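Local atomic coordinates of leucine--tRNA ligase (Agrobacterium radiobacter, PDB entry 5AH5), a protein that probably attaches leucine to its cognate tRNA at the expense of ATP, as a class I leucyl-tRNA synthetase that also carries an editing domain. Residues 224-232 against 242-251; 250-260 against 330-338. All coordinates share one frame; numbering follows the deposited sequence.

Interaction 1 (224-232 against 242-251); sequences RTEGAEVRF and NAFTTRLDTL. With nucleotides of chain D.
Thr245 and Thr246, at the end of strand 243-245, converge on a single polar atom, O3' of A84 of chain D, the bound tRNA. Thr245 OG1 lies 2.7 Å from A84 O3', Thr246 N donates to that same O3' over 2.9 Å in a nearly straight bond (168°), and Thr246 OG1 adds a third hydrogen bond to it. The Thr246 hydroxyl sits between its backbone N and carbonyl carbon (chi1 59°), which brings OG1 and the N-H together onto the ribose and leaves CG2 to meet Glu226 O across the contact at 3.6 Å.

The backbone supporting this grip is antiparallel. Ala228 and Thr245 form a hydrogen-bonded pair, whose shorter bond, Ala228 N to Thr245 O, is 2.7 Å; Val230 and Ala243 form a second. Between them Glu229 and Phe244 make a non-hydrogen-bonded pair. With CG anti to the backbone N (chi1 176°), the Phe244 ring reaches along strand 224-230 to Gly227, where the missing side chain lets CE1 come 3.7 Å from Gly227 CA. Thr225 CG2, Glu229 CG and C8 of A84 all meet the edge of this ring. Glu229 OE2 is hydrogen-bonded to Ser407 OG, on strand 404-410, while its OE1 lies alongside the Asn242 amide.

On the face carrying Ala228 and Val230 the contact is apolar. The two Val230 methyls divide the work: CG2 packs on Leu248 CD1 at 3.6 Å, while CG1 meets Leu251 CD1 tip to tip at 3.9 Å. Leu248 also packs on Leu394 and Ile395 of helix 388-400. A beta hairpin whose second strand runs straight into a loop that holds the tRNA ribose is consistent with the threonine-rich segment of the editing site in leucyl-tRNA synthetases.

Interaction 2 (250-260 against 330-338); sequences TLAGCTFIALA and GTGAVIGVP. With nucleotides of chain D.
Ala258 and Val334 form an antiparallel hydrogen-bonded pair, next to the non-hydrogen-bonded pair Leu259/Ala333. Its stronger bond runs from Val334 N to Ala258 O, 3.0 Å long and practically straight (178°); the return bond from Ala258 N is weak. Ala260 N donates to Gly332 O, also at 3.0 Å, and beyond the other end Gly336 N reaches Phe256 O at 3.3 Å. Thr255 N adds a weak bond to Gly336 O.

Strands 257-259 and 333-334 thus join in the mixed sheet of the editing domain, where 257-259 also pairs in parallel with strand 315-322. The pair carries a wall of the tRNA site: Val334 CG1 presses on one face of the adenine of A84 of chain D, 3.4 Å from its C5.

The aromatic contact across the segments is Phe256 over Gly336 CA, which stands 4.2 Å above the ring plane and toward its rim; outside them Phe347 meets the same ring, planes about 55° apart.

Among apolar contacts, Ile335 takes the centre. Extended, with CG1 anti to the backbone N (chi1 -178°), it sends CD1 to Leu251 CD1 at 3.6 Å, and its CG1 touches both Cys254 CB and Ile257 CD1. Leu259 CD2 covers Ala333 CB at 3.7 Å. Apart from these, Val337 CG2 lies against the carbonyl oxygen of Gly253, 3.4 Å away.

From the N terminus, interaction 1 comes first: segment 224-232 turns back through a nine-residue connection onto 242-251, closing a local hairpin. Interaction 2 opens in the last residues of that segment, shared Thr250 and Leu251, and closes a much longer loop of 69 residues, which contains strands 301-310 and 315-322. The two loops follow in series, neither nesting nor crossing. Both contacts belong to one mixed sheet of the editing domain and meet directly: Asn242 O and Thr331 OG1, 2.9 Å apart, probably share a hydrogen bond, and Thr245 CB packs on Ile335 CG2. Both reach A84 of chain D from the same sheet.

Interaction 1 (224-232 against 242-251)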
loop_
_atom_site.group_PDB
_atom_site.type_symbol
_atom_site.label_atom_id
_atom_site.label_comp_id
_atom_site.label_asym_id
_atom_site.label_seq_id
_atom_site.Cartn_x
_atom_site.Cartn_y
_atom_site.Cartn_z
ATOM N N ARG B 224 -10.578 16.486 -8.586
ATOM C CA ARG B 224 -10.734 17.393 -9.743
ATOM C C ARG B 224 -12.225 17.810 -10.008
ATOM O O ARG B 224 -13.136 16.961 -10.069
ATOM C CB ARG B 224 -10.129 16.770 -10.996
ATOM C CG ARG B 224 -10.149 17.688 -12.202
ATOM C CD ARG B 224 -9.335 17.140 -13.353
ATOM N NE ARG B 224 -9.954 15.948 -13.918
ATOM C CZ ARG B 224 -9.328 15.004 -14.627
ATOM N NH1 ARG B 224 -8.015 15.049 -14.892
ATOM N NH2 ARG B 224 -10.034 13.972 -15.073
ATOM N N THR B 225 -12.441 19.119 -10.152
ATOM C CA THR B 225 -13.775 19.756 -10.278
ATOM C C THR B 225 -13.802 20.582 -11.560
ATOM O O THR B 225 -12.788 21.167 -11.967
ATOM C CB THR B 225 -14.055 20.679 -9.060
ATOM O OG1 THR B 225 -14.208 19.881 -7.884
ATOM C CG2 THR B 225 -15.328 21.505 -9.225
ATOM N N GLU B 226 -14.957 20.630 -12.200
ATOM C CA GLU B 226 -15.136 21.422 -13.421
ATOM C C GLU B 226 -16.126 22.576 -13.146
ATOM O O GLU B 226 -17.107 22.393 -12.429
ATOM C CB GLU B 226 -15.604 20.503 -14.556
ATOM C CG GLU B 226 -14.751 20.611 -15.824
ATOM C CD GLU B 226 -13.343 20.048 -15.659
ATOM O OE1 GLU B 226 -13.205 18.972 -15.038
ATOM O OE2 GLU B 226 -12.370 20.681 -16.148
ATOM N N GLY B 227 -15.846 23.769 -13.672
ATOM C CA GLY B 227 -16.717 24.939 -13.454
ATOM C C GLY B 227 -16.349 26.150 -14.299
ATOM O O GLY B 227 -15.742 26.021 -15.371
ATOM N N ALA B 228 -16.706 27.337 -13.817
ATOM C CA ALA B 228 -16.355 28.577 -14.525
ATOM C C ALA B 228 -15.849 29.688 -13.602
ATOM O O ALA B 228 -16.380 29.894 -12.491
ATOM C CB ALA B 228 -17.543 29.063 -15.337
ATOM N N GLU B 229 -14.817 30.392 -14.086
ATOM C CA GLU B 229 -14.267 31.578 -13.422
ATOM C C GLU B 229 -14.834 32.828 -14.098
ATOM O O GLU B 229 -14.688 32.994 -15.316
ATOM C CB GLU B 229 -12.723 31.593 -13.459
ATOM C CG GLU B 229 -12.058 30.757 -12.367
ATOM C CD GLU B 229 -10.534 30.786 -12.425
ATOM O OE1 GLU B 229 -9.952 31.841 -12.102
ATOM O OE2 GLU B 229 -9.908 29.754 -12.762
ATOM N N VAL B 230 -15.498 33.680 -13.310
ATOM C CA VAL B 230 -16.063 34.956 -13.776
ATOM C C VAL B 230 -15.278 36.088 -13.110
ATOM O O VAL B 230 -15.229 36.162 -11.878
ATOM C CB VAL B 230 -17.559 35.088 -13.405
ATOM C CG1 VAL B 230 -18.162 36.333 -14.043
ATOM C CG2 VAL B 230 -18.336 33.847 -13.820
ATOM N N ARG B 231 -14.667 36.957 -13.921
ATOM C CA ARG B 231 -13.842 38.063 -13.409
ATOM C C ARG B 231 -14.722 39.255 -13.006
ATOM O O ARG B 231 -15.621 39.631 -13.749
ATOM C CB ARG B 231 -12.778 38.472 -14.439
ATOM C CG ARG B 231 -11.799 37.350 -14.779
ATOM C CD ARG B 231 -10.591 37.834 -15.577
ATOM N NE ARG B 231 -9.703 38.703 -14.790
ATOM C CZ ARG B 231 -8.470 39.086 -15.144
ATOM N NH1 ARG B 231 -7.912 38.686 -16.288
ATOM N NH2 ARG B 231 -7.771 39.881 -14.333
ATOM N N PHE B 232 -14.464 39.827 -11.823
ATOM C CA PHE B 232 -15.267 40.928 -11.256
ATOM C C PHE B 232 -14.385 42.164 -10.979
ATOM O O PHE B 232 -13.559 42.140 -10.057
ATOM C CB PHE B 232 -15.946 40.473 -9.953
ATOM C CG PHE B 232 -17.257 39.745 -10.146
ATOM C CD1 PHE B 232 -17.295 38.495 -10.748
ATOM C CD2 PHE B 232 -18.455 40.293 -9.676
ATOM C CE1 PHE B 232 -18.498 37.820 -10.904
ATOM C CE2 PHE B 232 -19.664 39.624 -9.836
ATOM C CZ PHE B 232 -19.684 38.383 -10.447
ATOM N N ASN B 242 -11.515 37.087 -9.588
ATOM C CA ASN B 242 -12.197 35.969 -10.286
ATOM C C ASN B 242 -12.928 35.021 -9.331
ATOM O O ASN B 242 -12.286 34.315 -8.562
ATOM C CB ASN B 242 -11.234 35.176 -11.195
ATOM C CG ASN B 242 -9.787 35.169 -10.691
ATOM O OD1 ASN B 242 -9.531 35.125 -9.486
ATOM N ND2 ASN B 242 -8.839 35.232 -11.619
ATOM N N ALA B 243 -14.266 35.041 -9.363
ATOM C CA ALA B 243 -15.090 34.093 -8.596
ATOM C C ALA B 243 -15.178 32.753 -9.351
ATOM O O ALA B 243 -14.838 32.685 -10.537
ATOM C CB ALA B 243 -16.484 34.660 -8.344
ATOM N N PHE B 244 -15.613 31.698 -8.651
ATOM C CA PHE B 244 -15.745 30.350 -9.225
ATOM C C PHE B 244 -17.131 29.761 -8.916
ATOM O O PHE B 244 -17.585 29.779 -7.760
ATOM C CB PHE B 244 -14.625 29.420 -8.717
ATOM C CG PHE B 244 -14.756 27.983 -9.188
ATOM C CD1 PHE B 244 -14.297 27.598 -10.455
ATOM C CD2 PHE B 244 -15.336 27.009 -8.356
ATOM C CE1 PHE B 244 -14.428 26.286 -10.883
ATOM C CE2 PHE B 244 -15.466 25.695 -8.782
ATOM C CZ PHE B 244 -15.010 25.333 -10.045
ATOM N N THR B 245 -17.793 29.244 -9.954
ATOM C CA THR B 245 -19.079 28.566 -9.777
ATOM C C THR B 245 -19.270 27.419 -10.795
ATOM O O THR B 245 -18.638 27.380 -11.872
ATOM C CB THR B 245 -20.256 29.603 -9.803
ATOM O OG1 THR B 245 -21.390 29.160 -9.009
ATOM C CG2 THR B 245 -20.661 29.961 -11.248
ATOM N N THR B 246 -20.122 26.478 -10.398
ATOM C CA THR B 246 -20.655 25.445 -11.281
ATOM C C THR B 246 -21.993 25.896 -11.902
ATOM O O THR B 246 -22.310 25.521 -13.032
ATOM C CB THR B 246 -20.839 24.117 -10.517
ATOM O OG1 THR B 246 -21.727 24.314 -9.407
ATOM C CG2 THR B 246 -19.478 23.589 -10.009
ATOM N N ARG B 247 -22.767 26.701 -11.162
ATOM C CA ARG B 247 -24.015 27.294 -11.664
ATOM C C ARG B 247 -23.763 28.654 -12.338
ATOM O O ARG B 247 -24.284 29.668 -11.887
ATOM C CB ARG B 247 -25.047 27.466 -10.519
ATOM C CG ARG B 247 -25.354 26.237 -9.666
ATOM C CD ARG B 247 -25.501 24.937 -10.461
ATOM N NE ARG B 247 -26.349 25.046 -11.654
ATOM C CZ ARG B 247 -27.685 25.061 -11.663
ATOM N NH1 ARG B 247 -28.393 24.985 -10.537
ATOM N NH2 ARG B 247 -28.325 25.164 -12.825
ATOM N N LEU B 248 -22.969 28.686 -13.411
ATOM C CA LEU B 248 -22.717 29.944 -14.133
ATOM C C LEU B 248 -24.043 30.521 -14.615
ATOM O O LEU B 248 -24.253 31.739 -14.574
ATOM C CB LEU B 248 -21.779 29.742 -15.330
ATOM C CG LEU B 248 -21.545 30.943 -16.271
ATOM C CD1 LEU B 248 -21.085 32.164 -15.502
ATOM C CD2 LEU B 248 -20.538 30.632 -17.373
ATOM N N ASP B 249 -24.928 29.618 -15.055
ATOM C CA ASP B 249 -26.313 29.935 -15.416
ATOM C C ASP B 249 -26.963 31.048 -14.568
ATOM O O ASP B 249 -27.598 31.937 -15.128
ATOM C CB ASP B 249 -27.192 28.657 -15.447
ATOM C CG ASP B 249 -27.225 27.907 -14.116
ATOM O OD1 ASP B 249 -28.072 28.225 -13.256
ATOM O OD2 ASP B 249 -26.431 26.959 -13.951
ATOM N N THR B 250 -26.761 31.049 -13.251
ATOM C CA THR B 250 -27.353 32.080 -12.384
ATOM C C THR B 250 -26.502 33.371 -12.215
ATOM O O THR B 250 -26.633 34.053 -11.198
ATOM C CB THR B 250 -27.670 31.487 -10.988
ATOM O OG1 THR B 250 -26.466 30.988 -10.406
ATOM C CG2 THR B 250 -28.690 30.349 -11.080
ATOM N N LEU B 251 -25.687 33.733 -13.215
ATOM C CA LEU B 251 -24.732 34.869 -13.111
ATOM C C LEU B 251 -25.365 36.259 -12.919
ATOM O O LEU B 251 -24.901 37.067 -12.097
ATOM C CB LEU B 251 -23.814 34.905 -14.347
ATOM C CG LEU B 251 -22.787 36.038 -14.498
ATOM C CD1 LEU B 251 -21.939 36.212 -13.243
ATOM C CD2 LEU B 251 -21.897 35.776 -15.709
ATOM P P A D 84 -20.255 21.828 -4.741
ATOM O OP1 A D 84 -21.110 20.980 -5.607
ATOM O OP2 A D 84 -18.784 21.901 -4.964
ATOM O "O5'" A D 84 -20.854 23.298 -4.880
ATOM C "C5'" A D 84 -20.400 24.181 -5.934
ATOM C "C4'" A D 84 -20.783 25.604 -5.610
ATOM O "O4'" A D 84 -20.159 26.003 -4.360
ATOM C "C3'" A D 84 -20.337 26.686 -6.588
ATOM O "O3'" A D 84 -21.180 26.785 -7.729
ATOM C "C2'" A D 84 -20.444 27.931 -5.723
ATOM O "O2'" A D 84 -21.788 28.381 -5.666
ATOM C "C1'" A D 84 -19.953 27.404 -4.366
ATOM N N9 A D 84 -18.547 27.671 -4.047
ATOM C C8 A D 84 -17.508 27.975 -4.898
ATOM N N7 A D 84 -16.367 28.190 -4.285
ATOM C C5 A D 84 -16.670 28.006 -2.942
ATOM C C6 A D 84 -15.888 28.091 -1.775
ATOM N N6 A D 84 -14.583 28.377 -1.776
ATOM N N1 A D 84 -16.498 27.854 -0.591
ATOM C C2 A D 84 -17.806 27.554 -0.590
ATOM N N3 A D 84 -18.644 27.435 -1.621
ATOM C C4 A D 84 -18.009 27.687 -2.781
#

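Interaction 2 (250-260 against 330-338)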
loop_
_atom_site.group_PDB
_atom_site.type_symbol
_atom_site.label_atom_id
_atom_site.label_comp_id
_atom_site.label_asym_id
_atom_site.label_seq_id
_atom_site.Cartn_x
_atom_site.Cartn_y
_atom_site.Cartn_z
ATOM N N THR B 250 -26.761 31.049 -13.251
ATOM C CA THR B 250 -27.353 32.080 -12.384
ATOM C C THR B 250 -26.502 33.371 -12.215
ATOM O O THR B 250 -26.633 34.053 -11.198
ATOM C CB THR B 250 -27.670 31.487 -10.988
ATOM O OG1 THR B 250 -26.466 30.988 -10.406
ATOM C CG2 THR B 250 -28.690 30.349 -11.080
ATOM N N LEU B 251 -25.687 33.733 -13.215
ATOM C CA LEU B 251 -24.732 34.869 -13.111
ATOM C C LEU B 251 -25.365 36.259 -12.919
ATOM O O LEU B 251 -24.901 37.067 -12.097
ATOM C CB LEU B 251 -23.814 34.905 -14.347
ATOM C CG LEU B 251 -22.787 36.038 -14.498
ATOM C CD1 LEU B 251 -21.939 36.212 -13.243
ATOM C CD2 LEU B 251 -21.897 35.776 -15.709
ATOM N N ALA B 252 -26.397 36.544 -13.709
ATOM C CA ALA B 252 -27.164 37.783 -13.567
ATOM C C ALA B 252 -28.012 37.780 -12.280
ATOM O O ALA B 252 -28.374 38.841 -11.766
ATOM C CB ALA B 252 -28.041 38.007 -14.794
ATOM N N GLY B 253 -28.313 36.592 -11.757
ATOM C CA GLY B 253 -29.005 36.458 -10.487
ATOM C C GLY B 253 -28.205 36.794 -9.239
ATOM O O GLY B 253 -28.754 36.689 -8.144
ATOM N N CYS B 254 -26.932 37.193 -9.361
ATOM C CA CYS B 254 -26.095 37.412 -8.171
ATOM C C CYS B 254 -26.411 38.732 -7.468
ATOM O O CYS B 254 -26.231 39.808 -8.036
ATOM C CB CYS B 254 -24.584 37.269 -8.476
ATOM S SG CYS B 254 -23.724 38.594 -9.367
ATOM N N THR B 255 -26.923 38.631 -6.241
ATOM C CA THR B 255 -27.117 39.797 -5.367
ATOM C C THR B 255 -25.782 40.305 -4.771
ATOM O O THR B 255 -25.687 41.480 -4.407
ATOM C CB THR B 255 -28.141 39.514 -4.221
ATOM O OG1 THR B 255 -28.183 38.108 -3.939
ATOM C CG2 THR B 255 -29.564 40.001 -4.587
ATOM N N PHE B 256 -24.763 39.439 -4.671
ATOM C CA PHE B 256 -23.483 39.809 -4.032
ATOM C C PHE B 256 -22.257 38.956 -4.432
ATOM O O PHE B 256 -22.345 38.039 -5.256
ATOM C CB PHE B 256 -23.643 39.885 -2.488
ATOM C CG PHE B 256 -23.894 38.563 -1.814
ATOM C CD1 PHE B 256 -25.193 38.105 -1.613
ATOM C CD2 PHE B 256 -22.837 37.794 -1.344
ATOM C CE1 PHE B 256 -25.433 36.892 -0.977
ATOM C CE2 PHE B 256 -23.068 36.581 -0.711
ATOM C CZ PHE B 256 -24.368 36.129 -0.528
ATOM N N ILE B 257 -21.109 39.344 -3.877
ATOM C CA ILE B 257 -19.859 38.589 -3.907
ATOM C C ILE B 257 -19.389 38.462 -2.459
ATOM O O ILE B 257 -19.600 39.377 -1.660
ATOM C CB ILE B 257 -18.783 39.333 -4.738
ATOM C CG1 ILE B 257 -19.241 39.513 -6.195
ATOM C CG2 ILE B 257 -17.433 38.627 -4.693
ATOM C CD1 ILE B 257 -19.465 38.231 -6.979
ATOM N N ALA B 258 -18.783 37.326 -2.113
ATOM C CA ALA B 258 -18.206 37.117 -0.774
ATOM C C ALA B 258 -16.850 36.424 -0.873
ATOM O O ALA B 258 -16.658 35.535 -1.710
ATOM C CB ALA B 258 -19.153 36.319 0.108
ATOM N N LEU B 259 -15.922 36.838 -0.006
ATOM C CA LEU B 259 -14.528 36.398 -0.060
ATOM C C LEU B 259 -14.115 35.540 1.128
ATOM O O LEU B 259 -14.724 35.578 2.210
ATOM C CB LEU B 259 -13.593 37.611 -0.109
ATOM C CG LEU B 259 -13.477 38.386 -1.412
ATOM C CD1 LEU B 259 -12.527 39.549 -1.186
ATOM C CD2 LEU B 259 -12.986 37.495 -2.544
ATOM N N ALA B 260 -13.038 34.797 0.906
ATOM C CA ALA B 260 -12.352 34.084 1.969
ATOM C C ALA B 260 -11.390 35.036 2.725
ATOM O O ALA B 260 -10.512 35.658 2.089
ATOM C CB ALA B 260 -11.580 32.891 1.401
ATOM N N GLY B 330 -11.603 25.922 -5.079
ATOM C CA GLY B 330 -11.572 26.927 -6.130
ATOM C C GLY B 330 -10.681 28.126 -5.823
ATOM O O GLY B 330 -9.587 27.974 -5.272
ATOM N N THR B 331 -11.170 29.317 -6.164
ATOM C CA THR B 331 -10.382 30.555 -6.092
ATOM C C THR B 331 -10.476 31.292 -4.740
ATOM O O THR B 331 -9.640 32.159 -4.453
ATOM C CB THR B 331 -10.810 31.526 -7.206
ATOM O OG1 THR B 331 -12.227 31.774 -7.118
ATOM C CG2 THR B 331 -10.453 30.947 -8.576
ATOM N N GLY B 332 -11.478 30.948 -3.925
ATOM C CA GLY B 332 -11.691 31.594 -2.631
ATOM C C GLY B 332 -12.568 32.827 -2.737
ATOM O O GLY B 332 -12.592 33.652 -1.817
ATOM N N ALA B 333 -13.272 32.949 -3.869
ATOM C CA ALA B 333 -14.321 33.947 -4.083
ATOM C C ALA B 333 -15.593 33.216 -4.530
ATOM O O ALA B 333 -15.515 32.313 -5.370
ATOM C CB ALA B 333 -13.873 34.953 -5.143
ATOM N N VAL B 334 -16.744 33.580 -3.958
ATOM C CA VAL B 334 -18.042 33.023 -4.377
ATOM C C VAL B 334 -18.985 34.128 -4.888
ATOM O O VAL B 334 -18.654 35.312 -4.848
ATOM C CB VAL B 334 -18.690 32.130 -3.281
ATOM C CG1 VAL B 334 -17.631 31.262 -2.618
ATOM C CG2 VAL B 334 -19.444 32.947 -2.237
ATOM N N ILE B 335 -20.175 33.726 -5.325
ATOM C CA ILE B 335 -20.976 34.502 -6.274
ATOM C C ILE B 335 -22.454 34.190 -6.006
ATOM O O ILE B 335 -23.077 33.398 -6.711
ATOM C CB ILE B 335 -20.494 34.161 -7.716
ATOM C CG1 ILE B 335 -21.222 34.961 -8.795
ATOM C CG2 ILE B 335 -20.571 32.660 -8.012
ATOM C CD1 ILE B 335 -20.635 34.740 -10.180
ATOM N N GLY B 336 -23.003 34.832 -4.971
ATOM C CA GLY B 336 -24.201 34.331 -4.267
ATOM C C GLY B 336 -25.606 34.626 -4.793
ATOM O O GLY B 336 -25.874 35.705 -5.322
ATOM N N VAL B 337 -26.506 33.651 -4.613
ATOM C CA VAL B 337 -27.918 33.742 -5.018
ATOM C C VAL B 337 -28.809 32.952 -4.037
ATOM O O VAL B 337 -28.652 31.732 -3.910
ATOM C CB VAL B 337 -28.151 33.141 -6.434
ATOM C CG1 VAL B 337 -29.606 33.339 -6.881
ATOM C CG2 VAL B 337 -27.176 33.718 -7.458
ATOM N N PRO B 338 -29.719 33.642 -3.313
ATOM C CA PRO B 338 -30.878 32.975 -2.678
ATOM C C PRO B 338 -32.154 33.019 -3.536
ATOM O O PRO B 338 -32.459 32.072 -4.266
ATOM C CB PRO B 338 -31.079 33.772 -1.376
ATOM C CG PRO B 338 -29.869 34.649 -1.242
ATOM C CD PRO B 338 -29.414 34.916 -2.641
ATOM P P A D 84 -20.255 21.828 -4.741
ATOM O OP1 A D 84 -21.110 20.980 -5.607
ATOM O OP2 A D 84 -18.784 21.901 -4.964
ATOM O "O5'" A D 84 -20.854 23.298 -4.880
ATOM C "C5'" A D 84 -20.400 24.181 -5.934
ATOM C "C4'" A D 84 -20.783 25.604 -5.610
ATOM O "O4'" A D 84 -20.159 26.003 -4.360
ATOM C "C3'" A D 84 -20.337 26.686 -6.588
ATOM O "O3'" A D 84 -21.180 26.785 -7.729
ATOM C "C2'" A D 84 -20.444 27.931 -5.723
ATOM O "O2'" A D 84 -21.788 28.381 -5.666
ATOM C "C1'" A D 84 -19.953 27.404 -4.366
ATOM N N9 A D 84 -18.547 27.671 -4.047
ATOM C C8 A D 84 -17.508 27.975 -4.898
ATOM N N7 A D 84 -16.367 28.190 -4.285
ATOM C C5 A D 84 -16.670 28.006 -2.942
ATOM C C6 A D 84 -15.888 28.091 -1.775
ATOM N N6 A D 84 -14.583 28.377 -1.776
ATOM N N1 A D 84 -16.498 27.854 -0.591
ATOM C C2 A D 84 -17.806 27.554 -0.590
ATOM N N3 A D 84 -18.644 27.435 -1.621
ATOM C C4 A D 84 -18.009 27.687 -2.781
#